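Local coordinates for protein alpha-1,3-glucanase (Paenibacillus glycanilyticus, PDB 6K0P) that probably hydrolyses alpha-1,3-glucosidic linkages of alpha-1,3-glucan as a glycoside hydrolase of family 87, captured here as an engineered variant in complex with nigerose, at residues 43-48 with 133-138; 50-55 with 406-411; 346-351 with 379-384; 439-444 with 484-489. The protein carries 1 engineered substitution. All coordinates share one frame; numbering follows the deposited sequence.

Overall arrangement
Contacts 1, 2 and 3 are buried and contact 4 only partly so; the centre of contact 3 lies about 3 Å from the centre of the chain, those of contacts 1 and 4 about 15 Å. Contact 1 ties a loop to the turn between two strands of the N-terminal part, chiefly through a carboxylate and tyrosines. Contacts 3 and 4 each pair neighbouring parallel strands of the beta-helix, so backbone bonds dominate there. Contact 2 joins the two parts, with a salt bridge, and reaches both others in the beta-helix: Leu408 bonds to Val383 of contact 3, and Asp406 pairs with Arg441 of contact 4. Contact 1 also meets contact 3 through the salt bridge between Asp138 and Arg350.

Contact 1: 43-48 with 133-138; sequences GDYAGE and YWLYED
Glu48 brings its carboxylate up to the backbone N-H groups of Trp134 and Leu135. Its CG, anti to the carbonyl carbon (chi1 -67°), starts an extended chain that carries the carboxylate there. Leu135 N bonds to Glu48 OE1 (2.8 Å), meeting it on the syn side, while Trp134 N uses the syn lone pair of Glu48 OE2 (3.0 Å). Glu48 OE2 also accepts from Gly43 N on its anti side, so two bonds grip this one buried oxygen and the carboxylate is held against rotation. Beside it Leu135 crosses Tyr45 at about a right angle and lays CD1 over one face of the ring, 3.9 Å from its centroid and shifted toward the rim, a CH-pi contact. All this lies inside the galactose-binding-like, all-beta N-terminal part of the catalytic domain, joining the loop before strand 55-57 to the approach to strand 137-143. Asp44 closes an Asx turn in that loop, OD1 accepting from Ala46 N. The Tyr136 ring runs past Glu48, and its OH makes a short 2.5 Å bond to Tyr45 O, which lies in the ring plane at its edge. Tyr45 OH turns to Tyr109, and Tyr166 stacks on the Tyr45 ring.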
loop_
_atom_site.group_PDB
_atom_site.type_symbol
_atom_site.label_atom_id
_atom_site.label_comp_id
_atom_site.label_asym_id
_atom_site.label_seq_id
_atom_site.Cartn_x
_atom_site.Cartn_y
_atom_site.Cartn_z
ATOM N N GLY A 43 -0.689 -13.791 -9.928
ATOM C CA GLY A 43 -1.395 -15.058 -9.981
ATOM C C GLY A 43 -0.534 -16.251 -9.647
ATOM O O GLY A 43 -0.920 -17.387 -9.937
ATOM N N ASP A 44 0.626 -16.032 -9.040
ATOM C CA ASP A 44 1.591 -17.079 -8.738
ATOM C C ASP A 44 1.998 -16.958 -7.276
ATOM O O ASP A 44 2.139 -15.843 -6.763
ATOM C CB ASP A 44 2.816 -16.870 -9.634
ATOM C CG ASP A 44 3.829 -17.963 -9.502
ATOM O OD1 ASP A 44 4.714 -17.877 -8.631
ATOM O OD2 ASP A 44 3.728 -18.923 -10.298
ATOM N N TYR A 45 2.186 -18.097 -6.597
ATOM C CA TYR A 45 2.508 -18.043 -5.168
ATOM C C TYR A 45 3.878 -17.440 -4.880
ATOM O O TYR A 45 4.094 -16.936 -3.773
ATOM C CB TYR A 45 2.348 -19.423 -4.504
ATOM C CG TYR A 45 0.903 -19.878 -4.479
ATOM C CD1 TYR A 45 -0.033 -19.280 -3.630
ATOM C CD2 TYR A 45 0.469 -20.876 -5.336
ATOM C CE1 TYR A 45 -1.360 -19.679 -3.641
ATOM C CE2 TYR A 45 -0.858 -21.286 -5.350
ATOM C CZ TYR A 45 -1.759 -20.688 -4.494
ATOM O OH TYR A 45 -3.074 -21.105 -4.531
ATOM N N ALA A 46 4.822 -17.490 -5.826
ATOM C CA ALA A 46 6.073 -16.762 -5.634
ATOM C C ALA A 46 5.915 -15.312 -6.057
ATOM O O ALA A 46 6.252 -14.391 -5.298
ATOM C CB ALA A 46 7.208 -17.415 -6.431
ATOM N N GLY A 47 5.374 -15.099 -7.259
ATOM C CA GLY A 47 5.275 -13.750 -7.794
ATOM C C GLY A 47 4.498 -12.794 -6.913
ATOM O O GLY A 47 4.772 -11.593 -6.916
ATOM N N GLU A 48 3.533 -13.304 -6.150
ATOM C CA GLU A 48 2.705 -12.462 -5.290
ATOM C C GLU A 48 3.207 -12.376 -3.858
ATOM O O GLU A 48 2.605 -11.662 -3.050
ATOM C CB GLU A 48 1.250 -12.935 -5.303
ATOM C CG GLU A 48 0.569 -12.747 -6.658
ATOM C CD GLU A 48 -0.941 -12.737 -6.561
ATOM O OE1 GLU A 48 -1.473 -12.821 -5.435
ATOM O OE2 GLU A 48 -1.602 -12.632 -7.620
ATOM N N TYR A 133 -5.969 -14.548 -8.706
ATOM C CA TYR A 133 -4.943 -13.587 -8.329
ATOM C C TYR A 133 -5.193 -13.192 -6.883
ATOM O O TYR A 133 -6.195 -13.583 -6.278
ATOM C CB TYR A 133 -5.024 -12.336 -9.218
ATOM C CG TYR A 133 -4.830 -12.617 -10.690
ATOM C CD1 TYR A 133 -5.906 -12.961 -11.503
ATOM C CD2 TYR A 133 -3.569 -12.542 -11.267
ATOM C CE1 TYR A 133 -5.719 -13.219 -12.864
ATOM C CE2 TYR A 133 -3.373 -12.805 -12.624
ATOM C CZ TYR A 133 -4.453 -13.136 -13.405
ATOM O OH TYR A 133 -4.259 -13.397 -14.747
ATOM N N TRP A 134 -4.292 -12.384 -6.325
ATOM C CA TRP A 134 -4.447 -11.866 -4.961
ATOM C C TRP A 134 -4.596 -13.019 -3.963
ATOM O O TRP A 134 -5.585 -13.134 -3.230
ATOM C CB TRP A 134 -5.611 -10.871 -4.854
ATOM C CG TRP A 134 -5.453 -9.612 -5.651
ATOM C CD1 TRP A 134 -4.589 -9.379 -6.698
ATOM C CD2 TRP A 134 -6.176 -8.395 -5.449
ATOM N NE1 TRP A 134 -4.763 -8.086 -7.166
ATOM C CE2 TRP A 134 -5.728 -7.469 -6.411
ATOM C CE3 TRP A 134 -7.178 -8.008 -4.554
ATOM C CZ2 TRP A 134 -6.238 -6.174 -6.493
ATOM C CZ3 TRP A 134 -7.677 -6.720 -4.628
ATOM C CH2 TRP A 134 -7.202 -5.818 -5.590
ATOM N N LEU A 135 -3.575 -13.870 -3.953
ATOM C CA LEU A 135 -3.644 -15.185 -3.330
ATOM C C LEU A 135 -3.324 -15.172 -1.844
ATOM O O LEU A 135 -3.713 -16.110 -1.142
ATOM C CB LEU A 135 -2.656 -16.123 -4.027
ATOM C CG LEU A 135 -2.803 -16.223 -5.546
ATOM C CD1 LEU A 135 -1.585 -16.923 -6.139
ATOM C CD2 LEU A 135 -4.071 -16.988 -5.887
ATOM N N TYR A 136 -2.620 -14.151 -1.359
ATOM C CA TYR A 136 -2.163 -14.100 0.024
ATOM C C TYR A 136 -3.153 -13.365 0.921
ATOM O O TYR A 136 -3.891 -12.482 0.480
ATOM C CB TYR A 136 -0.772 -13.449 0.108
ATOM C CG TYR A 136 0.294 -14.423 -0.324
ATOM C CD1 TYR A 136 0.848 -15.308 0.590
ATOM C CD2 TYR A 136 0.695 -14.514 -1.651
ATOM C CE1 TYR A 136 1.781 -16.256 0.202
ATOM C CE2 TYR A 136 1.646 -15.451 -2.046
ATOM C CZ TYR A 136 2.182 -16.316 -1.112
ATOM O OH TYR A 136 3.120 -17.256 -1.482
ATOM N N GLU A 137 -3.176 -13.769 2.185
ATOM C CA GLU A 137 -3.931 -13.062 3.209
ATOM C C GLU A 137 -3.227 -13.264 4.545
ATOM O O GLU A 137 -2.162 -13.888 4.623
ATOM C CB GLU A 137 -5.404 -13.486 3.224
ATOM C CG GLU A 137 -6.362 -12.399 2.725
ATOM C CD GLU A 137 -6.461 -11.219 3.673
ATOM O OE1 GLU A 137 -6.812 -10.110 3.223
ATOM O OE2 GLU A 137 -6.214 -11.408 4.884
ATOM N N ASP A 138 -3.815 -12.711 5.606
ATOM C CA ASP A 138 -3.112 -12.589 6.875
ATOM C C ASP A 138 -3.887 -13.260 7.999
ATOM O O ASP A 138 -5.124 -13.284 8.005
ATOM C CB ASP A 138 -2.931 -11.120 7.277
ATOM C CG ASP A 138 -1.986 -10.356 6.371
ATOM O OD1 ASP A 138 -1.365 -10.951 5.450
ATOM O OD2 ASP A 138 -1.874 -9.128 6.593
HETATM O O HOH W 1 -1.341 -11.566 -3.045
#

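Contact 2: 50-55 with 406-411; sequences SGRSSV and DTLTYP. With CA (calcium ion), chain J.
The guanidinium of Arg52 and the carboxylate of Asp406 stand nearly perpendicular, their planes 80° apart, as the two side chains slide past each other in opposite directions. At the guanidinium edge a water lies in plane on NH1 and probably also bonds to Leu408 O; Thr407 O sits by the rim, accepting from NH2 at 2.9 Å. The salt bridge runs from Arg52 NE to Asp406 OD1 (2.9 Å), with OD1 30° out of the guanidinium plane and met on its anti side. A bend at chi2 (-65°) sets Arg52 CD beside Asp406 OD1. Asp406 OD2 is held separately: Gly51 N reaches it from above the carboxylate plane at 2.8 Å, and a second water ties it to Ser50 OG. OD1 also forms a salt bridge with Arg441, and Arg52 NH1 a hydrogen bond to Gly47 O. An alanine at Arg52 would probably leave Thr407 O without this donor, strip one of the two arginine partners from Asp406 and open a gap here. The same loop sends Ser50 O and Ser53 O, each at 2.4 Å, to a calcium ion whose site Glu23, Glu25 and Asp168 complete, so a calcium-bound loop is clasped to the beta-helix.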
loop_
_atom_site.group_PDB
_atom_site.type_symbol
_atom_site.label_atom_id
_atom_site.label_comp_id
_atom_site.label_asym_id
_atom_site.label_seq_id
_atom_site.Cartn_x
_atom_site.Cartn_y
_atom_site.Cartn_z
ATOM N N SER A 50 5.730 -11.423 -0.678
ATOM C CA SER A 50 6.765 -10.490 -0.252
ATOM C C SER A 50 8.140 -11.105 -0.504
ATOM O O SER A 50 8.387 -12.265 -0.170
ATOM C CB SER A 50 6.579 -10.208 1.239
ATOM O OG SER A 50 7.441 -9.168 1.681
ATOM N N GLY A 51 9.030 -10.330 -1.116
ATOM C CA GLY A 51 10.315 -10.877 -1.506
ATOM C C GLY A 51 10.254 -11.817 -2.685
ATOM O O GLY A 51 11.276 -12.417 -3.029
ATOM N N ARG A 52 9.082 -11.950 -3.313
ATOM C CA ARG A 52 8.847 -12.881 -4.414
ATOM C C ARG A 52 9.132 -14.328 -4.026
ATOM O O ARG A 52 9.419 -15.159 -4.891
ATOM C CB ARG A 52 9.574 -12.485 -5.705
ATOM C CG ARG A 52 9.385 -11.015 -6.059
ATOM C CD ARG A 52 7.922 -10.672 -6.395
ATOM N NE ARG A 52 7.847 -9.253 -6.733
ATOM C CZ ARG A 52 7.014 -8.717 -7.626
ATOM N NH1 ARG A 52 6.127 -9.465 -8.279
ATOM N NH2 ARG A 52 7.072 -7.412 -7.862
ATOM N N SER A 53 9.023 -14.656 -2.737
ATOM C CA SER A 53 9.198 -16.039 -2.320
ATOM C C SER A 53 8.439 -16.308 -1.025
ATOM O O SER A 53 8.167 -15.406 -0.231
ATOM C CB SER A 53 10.684 -16.381 -2.157
ATOM O OG SER A 53 10.869 -17.726 -1.735
ATOM N N SER A 54 8.110 -17.580 -0.831
ATOM C CA SER A 54 7.494 -18.082 0.388
ATOM C C SER A 54 8.054 -19.467 0.649
ATOM O O SER A 54 8.757 -20.039 -0.191
ATOM C CB SER A 54 5.974 -18.199 0.246
ATOM O OG SER A 54 5.383 -16.929 0.160
ATOM N N VAL A 55 7.733 -20.019 1.815
ATOM C CA VAL A 55 8.058 -21.410 2.119
ATOM C C VAL A 55 6.756 -22.187 2.173
ATOM O O VAL A 55 5.872 -21.882 2.983
ATOM C CB VAL A 55 8.854 -21.564 3.421
ATOM C CG1 VAL A 55 9.146 -23.044 3.667
ATOM C CG2 VAL A 55 10.154 -20.769 3.346
ATOM N N ASP A 406 7.576 -4.792 -4.260
ATOM C CA ASP A 406 6.750 -5.924 -4.681
ATOM C C ASP A 406 5.388 -5.477 -5.219
ATOM O O ASP A 406 4.331 -5.831 -4.698
ATOM C CB ASP A 406 6.650 -6.975 -3.567
ATOM C CG ASP A 406 7.980 -7.635 -3.296
ATOM O OD1 ASP A 406 8.654 -7.996 -4.284
ATOM O OD2 ASP A 406 8.356 -7.772 -2.109
ATOM N N THR A 407 5.442 -4.687 -6.290
ATOM C CA THR A 407 4.249 -4.306 -7.033
ATOM C C THR A 407 3.891 -5.397 -8.037
ATOM O O THR A 407 4.761 -5.926 -8.738
ATOM C CB THR A 407 4.545 -3.029 -7.811
ATOM O OG1 THR A 407 5.784 -3.201 -8.499
ATOM C CG2 THR A 407 4.686 -1.852 -6.848
ATOM N N LEU A 408 2.595 -5.713 -8.134
ATOM C CA LEU A 408 2.186 -6.742 -9.086
ATOM C C LEU A 408 2.135 -6.251 -10.529
ATOM O O LEU A 408 2.434 -7.030 -11.439
ATOM C CB LEU A 408 0.847 -7.357 -8.689
ATOM C CG LEU A 408 0.884 -8.192 -7.413
ATOM C CD1 LEU A 408 -0.426 -8.957 -7.268
ATOM C CD2 LEU A 408 2.078 -9.157 -7.389
ATOM N N THR A 409 1.729 -4.991 -10.781
ATOM C CA THR A 409 1.414 -4.564 -12.147
ATOM C C THR A 409 1.968 -3.209 -12.581
ATOM O O THR A 409 1.717 -2.818 -13.725
ATOM C CB THR A 409 -0.107 -4.509 -12.385
ATOM O OG1 THR A 409 -0.668 -3.467 -11.573
ATOM C CG2 THR A 409 -0.781 -5.832 -12.065
ATOM N N TYR A 410 2.685 -2.470 -11.726
ATOM C CA TYR A 410 2.880 -1.058 -12.060
ATOM C C TYR A 410 4.104 -0.516 -11.309
ATOM O O TYR A 410 4.755 -1.269 -10.568
ATOM C CB TYR A 410 1.567 -0.346 -11.691
ATOM C CG TYR A 410 1.050 0.702 -12.666
ATOM C CD1 TYR A 410 0.974 0.425 -14.021
ATOM C CD2 TYR A 410 0.678 1.975 -12.234
ATOM C CE1 TYR A 410 0.497 1.355 -14.916
ATOM C CE2 TYR A 410 0.195 2.917 -13.131
ATOM C CZ TYR A 410 0.110 2.605 -14.467
ATOM O OH TYR A 410 -0.366 3.558 -15.338
ATOM N N PRO A 411 4.467 0.759 -11.489
ATOM C CA PRO A 411 5.692 1.282 -10.873
ATOM C C PRO A 411 5.658 1.296 -9.354
ATOM O O PRO A 411 4.601 1.243 -8.713
ATOM C CB PRO A 411 5.740 2.729 -11.381
ATOM C CG PRO A 411 5.036 2.685 -12.675
ATOM C CD PRO A 411 3.919 1.712 -12.470
HETATM CA CA CA J . 8.389 -13.877 1.570
HETATM O O HOH W 2 7.761 -6.374 0.162
HETATM O O HOH W 3 4.190 -9.016 -10.413
#

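Contact 3: 346-351 with 379-384; sequences NNYARG and TATNVR
Ala349 and Thr379 share the shortest of four backbone hydrogen bonds here, Ala349 N to Thr379 O at 2.8 Å. Thr381 N to Ala349 O (2.9 Å) follows, with Thr379 N to Asn347 O and Gly351 N to Thr381 O (3.1 Å each) at the two ends. Strands 348-350 and 379-381 run only 5° apart, with Tyr348 opposite Thr379 and Arg350 opposite Thr381. On the face that carries these four side chains Arg350 NH1 donates to Tyr348 OH (2.9 Å), while its guanidinium forms salt bridges with Asp138 and Glu171. A water joins Tyr348 OH to Thr381 OG1, the two side chains crossing at about a right angle. Tyr348 CG stands anti to the backbone N (chi1 173°), ring atom CD2 lies 3.6 Å from Thr379 CG2, and Phe19 meets the ring edge-to-face. Arg350 CG rests against Thr381 OG1 at 3.5 Å, and its chain runs beside Asn382, pointing the same way. An alanine at Tyr348 would probably leave Arg350 NH1 without this acceptor, the bridging water without one partner and the Thr379 methyl without the ring beside it. Ala349 and Ala380 share the other face of the strands, touching Phe357. Such in-register parallel pairing, ending as the chain turns a corner at Asn382, is the mark of successive coils in a right-handed parallel beta-helix of the pectate-lyase-like kind.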
loop_
_atom_site.group_PDB
_atom_site.type_symbol
_atom_site.label_atom_id
_atom_site.label_comp_id
_atom_site.label_asym_id
_atom_site.label_seq_id
_atom_site.Cartn_x
_atom_site.Cartn_y
_atom_site.Cartn_z
ATOM N N ASN A 346 4.367 8.480 8.425
ATOM C CA ASN A 346 4.653 7.298 9.228
ATOM C C ASN A 346 3.516 6.286 9.181
ATOM O O ASN A 346 3.067 5.775 10.206
ATOM C CB ASN A 346 5.038 7.648 10.671
ATOM C CG ASN A 346 5.977 6.627 11.263
ATOM O OD1 ASN A 346 7.080 6.427 10.752
ATOM N ND2 ASN A 346 5.543 5.951 12.326
ATOM N N ASN A 347 3.066 5.986 7.965
ATOM C CA ASN A 347 2.026 4.999 7.730
ATOM C C ASN A 347 2.604 3.829 6.947
ATOM O O ASN A 347 3.489 4.000 6.103
ATOM C CB ASN A 347 0.874 5.609 6.944
ATOM C CG ASN A 347 0.255 6.793 7.661
ATOM O OD1 ASN A 347 -0.421 6.626 8.670
ATOM N ND2 ASN A 347 0.487 7.995 7.147
ATOM N N TYR A 348 2.081 2.644 7.238
ATOM C CA TYR A 348 2.514 1.399 6.617
ATOM C C TYR A 348 1.334 0.813 5.865
ATOM O O TYR A 348 0.249 0.655 6.438
ATOM C CB TYR A 348 2.972 0.403 7.697
ATOM C CG TYR A 348 3.279 -0.984 7.168
ATOM C CD1 TYR A 348 2.278 -1.947 7.047
ATOM C CD2 TYR A 348 4.573 -1.342 6.816
ATOM C CE1 TYR A 348 2.550 -3.212 6.557
ATOM C CE2 TYR A 348 4.859 -2.607 6.327
ATOM C CZ TYR A 348 3.843 -3.539 6.206
ATOM O OH TYR A 348 4.117 -4.805 5.717
ATOM N N ALA A 349 1.547 0.480 4.590
ATOM C CA ALA A 349 0.530 -0.166 3.774
ATOM C C ALA A 349 1.097 -1.450 3.195
ATOM O O ALA A 349 2.230 -1.472 2.706
ATOM C CB ALA A 349 0.074 0.735 2.621
ATOM N N ARG A 350 0.304 -2.519 3.256
ATOM C CA ARG A 350 0.655 -3.767 2.586
ATOM C C ARG A 350 -0.612 -4.349 1.979
ATOM O O ARG A 350 -1.638 -4.452 2.657
ATOM C CB ARG A 350 1.272 -4.784 3.556
ATOM C CG ARG A 350 1.672 -6.088 2.856
ATOM C CD ARG A 350 2.350 -7.052 3.812
ATOM N NE ARG A 350 1.435 -7.686 4.770
ATOM C CZ ARG A 350 1.619 -7.711 6.091
ATOM N NH1 ARG A 350 2.675 -7.113 6.649
ATOM N NH2 ARG A 350 0.757 -8.355 6.864
ATOM N N GLY A 351 -0.547 -4.741 0.711
ATOM C CA GLY A 351 -1.701 -5.358 0.085
ATOM C C GLY A 351 -2.824 -4.429 -0.333
ATOM O O GLY A 351 -3.986 -4.855 -0.368
ATOM N N THR A 379 5.668 3.470 4.034
ATOM C CA THR A 379 5.999 2.167 3.480
ATOM C C THR A 379 4.778 1.623 2.760
ATOM O O THR A 379 3.664 1.678 3.290
ATOM C CB THR A 379 6.423 1.214 4.596
ATOM O OG1 THR A 379 7.674 1.662 5.131
ATOM C CG2 THR A 379 6.552 -0.221 4.078
ATOM N N ALA A 380 4.982 1.119 1.542
ATOM C CA ALA A 380 3.906 0.497 0.772
ATOM C C ALA A 380 4.476 -0.717 0.054
ATOM O O ALA A 380 5.333 -0.573 -0.821
ATOM C CB ALA A 380 3.296 1.489 -0.219
ATOM N N THR A 381 4.009 -1.910 0.421
ATOM C CA THR A 381 4.559 -3.145 -0.125
ATOM C C THR A 381 3.421 -4.054 -0.572
ATOM O O THR A 381 2.269 -3.872 -0.181
ATOM C CB THR A 381 5.399 -3.895 0.907
ATOM O OG1 THR A 381 4.570 -4.240 2.024
ATOM C CG2 THR A 381 6.570 -3.032 1.385
ATOM N N ASN A 382 3.757 -5.057 -1.382
ATOM C CA ASN A 382 2.760 -5.999 -1.884
ATOM C C ASN A 382 1.566 -5.252 -2.473
ATOM O O ASN A 382 0.409 -5.473 -2.099
ATOM C CB ASN A 382 2.309 -6.973 -0.792
ATOM C CG ASN A 382 3.363 -8.000 -0.443
ATOM O OD1 ASN A 382 3.765 -8.108 0.711
ATOM N ND2 ASN A 382 3.804 -8.782 -1.432
ATOM N N VAL A 383 1.856 -4.330 -3.387
ATOM C CA VAL A 383 0.808 -3.536 -4.020
ATOM C C VAL A 383 0.133 -4.429 -5.051
ATOM O O VAL A 383 0.754 -4.825 -6.042
ATOM C CB VAL A 383 1.375 -2.275 -4.675
ATOM C CG1 VAL A 383 0.226 -1.369 -5.076
ATOM C CG2 VAL A 383 2.318 -1.546 -3.716
ATOM N N ARG A 384 -1.133 -4.755 -4.820
ATOM C CA ARG A 384 -1.777 -5.802 -5.605
ATOM C C ARG A 384 -2.237 -5.324 -6.977
ATOM O O ARG A 384 -2.573 -6.151 -7.832
ATOM C CB ARG A 384 -2.915 -6.424 -4.797
ATOM C CG ARG A 384 -2.418 -6.988 -3.460
ATOM C CD ARG A 384 -3.457 -7.873 -2.807
ATOM N NE ARG A 384 -4.527 -7.114 -2.168
ATOM C CZ ARG A 384 -5.505 -7.684 -1.478
ATOM N NH1 ARG A 384 -5.546 -9.007 -1.366
ATOM N NH2 ARG A 384 -6.440 -6.941 -0.904
HETATM O O HOH W 4 6.203 -5.185 4.187
#

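Contact 4: 439-444 with 484-489; sequences LDRTGG and INNPVY
Leu439 and Asp440 pair in parallel register with Ile484 and Asn485, Asn485 N bonding to Leu439 O and Arg441 N to Asn485 O, each at 2.9 Å. On the face holding the polar pair, Asp440 and Asn485 lie side by side, pointing the same way. Asn485 ND2 donates within its own amide plane to Asp440 OD1 (2.9 Å), on the syn side and nearly straight (N-H...O angle 163°); the carboxylate and amide planes are 48° apart. Tyr403 takes Asp440 OD2 and Asn515 takes Asn485 OD1, so the polar row continues to further strands. These are neighbouring coils of the parallel beta-helix, and past the paired strands one more backbone bond, Val488 N to Thr442 O, joins the turns. Leu439 CD1 faces Ile484 CG1 at 4.3 Å on the other side. Val488 points at the opposing turn: CG2, set anti to the carbonyl carbon, lies 3.6 Å from Thr442 O. Val488 CG1 lies over the centre of one face of the Tyr489 ring, and Gly444 O lies in plane at that ring's edge, 3.7 Å from CE2. Tyr489 OH reaches on to Asp445.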
loop_
_atom_site.group_PDB
_atom_site.type_symbol
_atom_site.label_atom_id
_atom_site.label_comp_id
_atom_site.label_asym_id
_atom_site.label_seq_id
_atom_site.Cartn_x
_atom_site.Cartn_y
_atom_site.Cartn_z
ATOM N N LEU A 439 13.174 1.364 -3.515
ATOM C CA LEU A 439 12.143 0.659 -4.274
ATOM C C LEU A 439 12.709 -0.700 -4.656
ATOM O O LEU A 439 13.650 -0.781 -5.458
ATOM C CB LEU A 439 11.733 1.441 -5.523
ATOM C CG LEU A 439 11.215 2.859 -5.277
ATOM C CD1 LEU A 439 11.037 3.588 -6.603
ATOM C CD2 LEU A 439 9.904 2.853 -4.496
ATOM N N ASP A 440 12.142 -1.766 -4.085
ATOM C CA ASP A 440 12.643 -3.124 -4.277
ATOM C C ASP A 440 11.653 -3.908 -5.121
ATOM O O ASP A 440 10.485 -4.047 -4.747
ATOM C CB ASP A 440 12.812 -3.839 -2.936
ATOM C CG ASP A 440 13.955 -3.289 -2.110
ATOM O OD1 ASP A 440 14.760 -2.506 -2.658
ATOM O OD2 ASP A 440 14.047 -3.652 -0.912
ATOM N N ARG A 441 12.116 -4.425 -6.255
ATOM C CA ARG A 441 11.292 -5.315 -7.072
ATOM C C ARG A 441 9.971 -4.650 -7.469
ATOM O O ARG A 441 8.887 -5.230 -7.325
ATOM C CB ARG A 441 11.064 -6.669 -6.382
ATOM C CG ARG A 441 12.358 -7.437 -6.063
ATOM C CD ARG A 441 12.123 -8.668 -5.154
ATOM N NE ARG A 441 11.409 -8.275 -3.942
ATOM C CZ ARG A 441 11.986 -7.776 -2.852
ATOM N NH1 ARG A 441 13.307 -7.637 -2.788
ATOM N NH2 ARG A 441 11.237 -7.405 -1.822
ATOM N N THR A 442 10.066 -3.420 -7.977
ATOM C CA THR A 442 8.901 -2.667 -8.431
ATOM C C THR A 442 8.850 -2.569 -9.957
ATOM O O THR A 442 9.838 -2.813 -10.660
ATOM C CB THR A 442 8.824 -1.275 -7.787
ATOM O OG1 THR A 442 9.939 -0.482 -8.220
ATOM C CG2 THR A 442 8.832 -1.396 -6.262
ATOM N N GLY A 443 7.674 -2.209 -10.459
ATOM C CA GLY A 443 7.341 -2.338 -11.868
ATOM C C GLY A 443 6.402 -3.511 -12.107
ATOM O O GLY A 443 5.998 -4.223 -11.187
ATOM N N GLY A 444 6.070 -3.715 -13.376
ATOM C CA GLY A 444 5.162 -4.782 -13.741
ATOM C C GLY A 444 4.565 -4.546 -15.117
ATOM O O GLY A 444 4.974 -3.641 -15.848
ATOM N N ILE A 484 17.079 1.916 -6.233
ATOM C CA ILE A 484 16.143 1.068 -6.964
ATOM C C ILE A 484 16.814 -0.289 -7.115
ATOM O O ILE A 484 17.810 -0.427 -7.843
ATOM C CB ILE A 484 15.772 1.670 -8.324
ATOM C CG1 ILE A 484 14.974 2.961 -8.114
ATOM C CG2 ILE A 484 14.980 0.672 -9.152
ATOM C CD1 ILE A 484 14.803 3.805 -9.370
ATOM N N ASN A 485 16.296 -1.286 -6.412
ATOM C CA ASN A 485 16.930 -2.597 -6.348
ATOM C C ASN A 485 16.081 -3.608 -7.094
ATOM O O ASN A 485 14.892 -3.759 -6.795
ATOM C CB ASN A 485 17.098 -3.030 -4.894
ATOM C CG ASN A 485 17.988 -2.093 -4.122
ATOM O OD1 ASN A 485 19.114 -1.808 -4.540
ATOM N ND2 ASN A 485 17.488 -1.588 -3.003
ATOM N N ASN A 486 16.695 -4.297 -8.056
ATOM C CA ASN A 486 16.061 -5.388 -8.780
ATOM C C ASN A 486 14.676 -5.019 -9.318
ATOM O O ASN A 486 13.708 -5.759 -9.115
ATOM C CB ASN A 486 15.982 -6.619 -7.884
ATOM C CG ASN A 486 15.623 -7.889 -8.636
ATOM O OD1 ASN A 486 15.758 -7.968 -9.859
ATOM N ND2 ASN A 486 15.159 -8.896 -7.900
ATOM N N PRO A 487 14.538 -3.878 -9.999
ATOM C CA PRO A 487 13.240 -3.564 -10.604
ATOM C C PRO A 487 12.906 -4.623 -11.639
ATOM O O PRO A 487 13.801 -5.218 -12.246
ATOM C CB PRO A 487 13.477 -2.206 -11.267
ATOM C CG PRO A 487 14.928 -2.229 -11.638
ATOM C CD PRO A 487 15.604 -2.992 -10.512
ATOM N N VAL A 488 11.603 -4.852 -11.840
ATOM C CA VAL A 488 11.167 -5.900 -12.765
ATOM C C VAL A 488 11.799 -5.708 -14.139
ATOM O O VAL A 488 12.299 -6.663 -14.750
ATOM C CB VAL A 488 9.629 -5.961 -12.835
ATOM C CG1 VAL A 488 9.174 -7.052 -13.814
ATOM C CG2 VAL A 488 9.060 -6.221 -11.447
ATOM N N TYR A 489 11.811 -4.466 -14.634
ATOM C CA TYR A 489 12.281 -4.164 -15.981
ATOM C C TYR A 489 13.305 -3.035 -16.023
ATOM O O TYR A 489 14.384 -3.201 -16.607
ATOM C CB TYR A 489 11.096 -3.769 -16.859
ATOM C CG TYR A 489 10.096 -4.873 -17.106
ATOM C CD1 TYR A 489 10.489 -6.083 -17.664
ATOM C CD2 TYR A 489 8.748 -4.694 -16.805
ATOM C CE1 TYR A 489 9.566 -7.089 -17.907
ATOM C CE2 TYR A 489 7.822 -5.690 -17.043
ATOM C CZ TYR A 489 8.238 -6.884 -17.598
ATOM O OH TYR A 489 7.321 -7.878 -17.843
HETATM O O HOH W 5 15.479 -8.504 -4.771
HETATM O O HOH W 6 10.463 -2.232 -13.481
#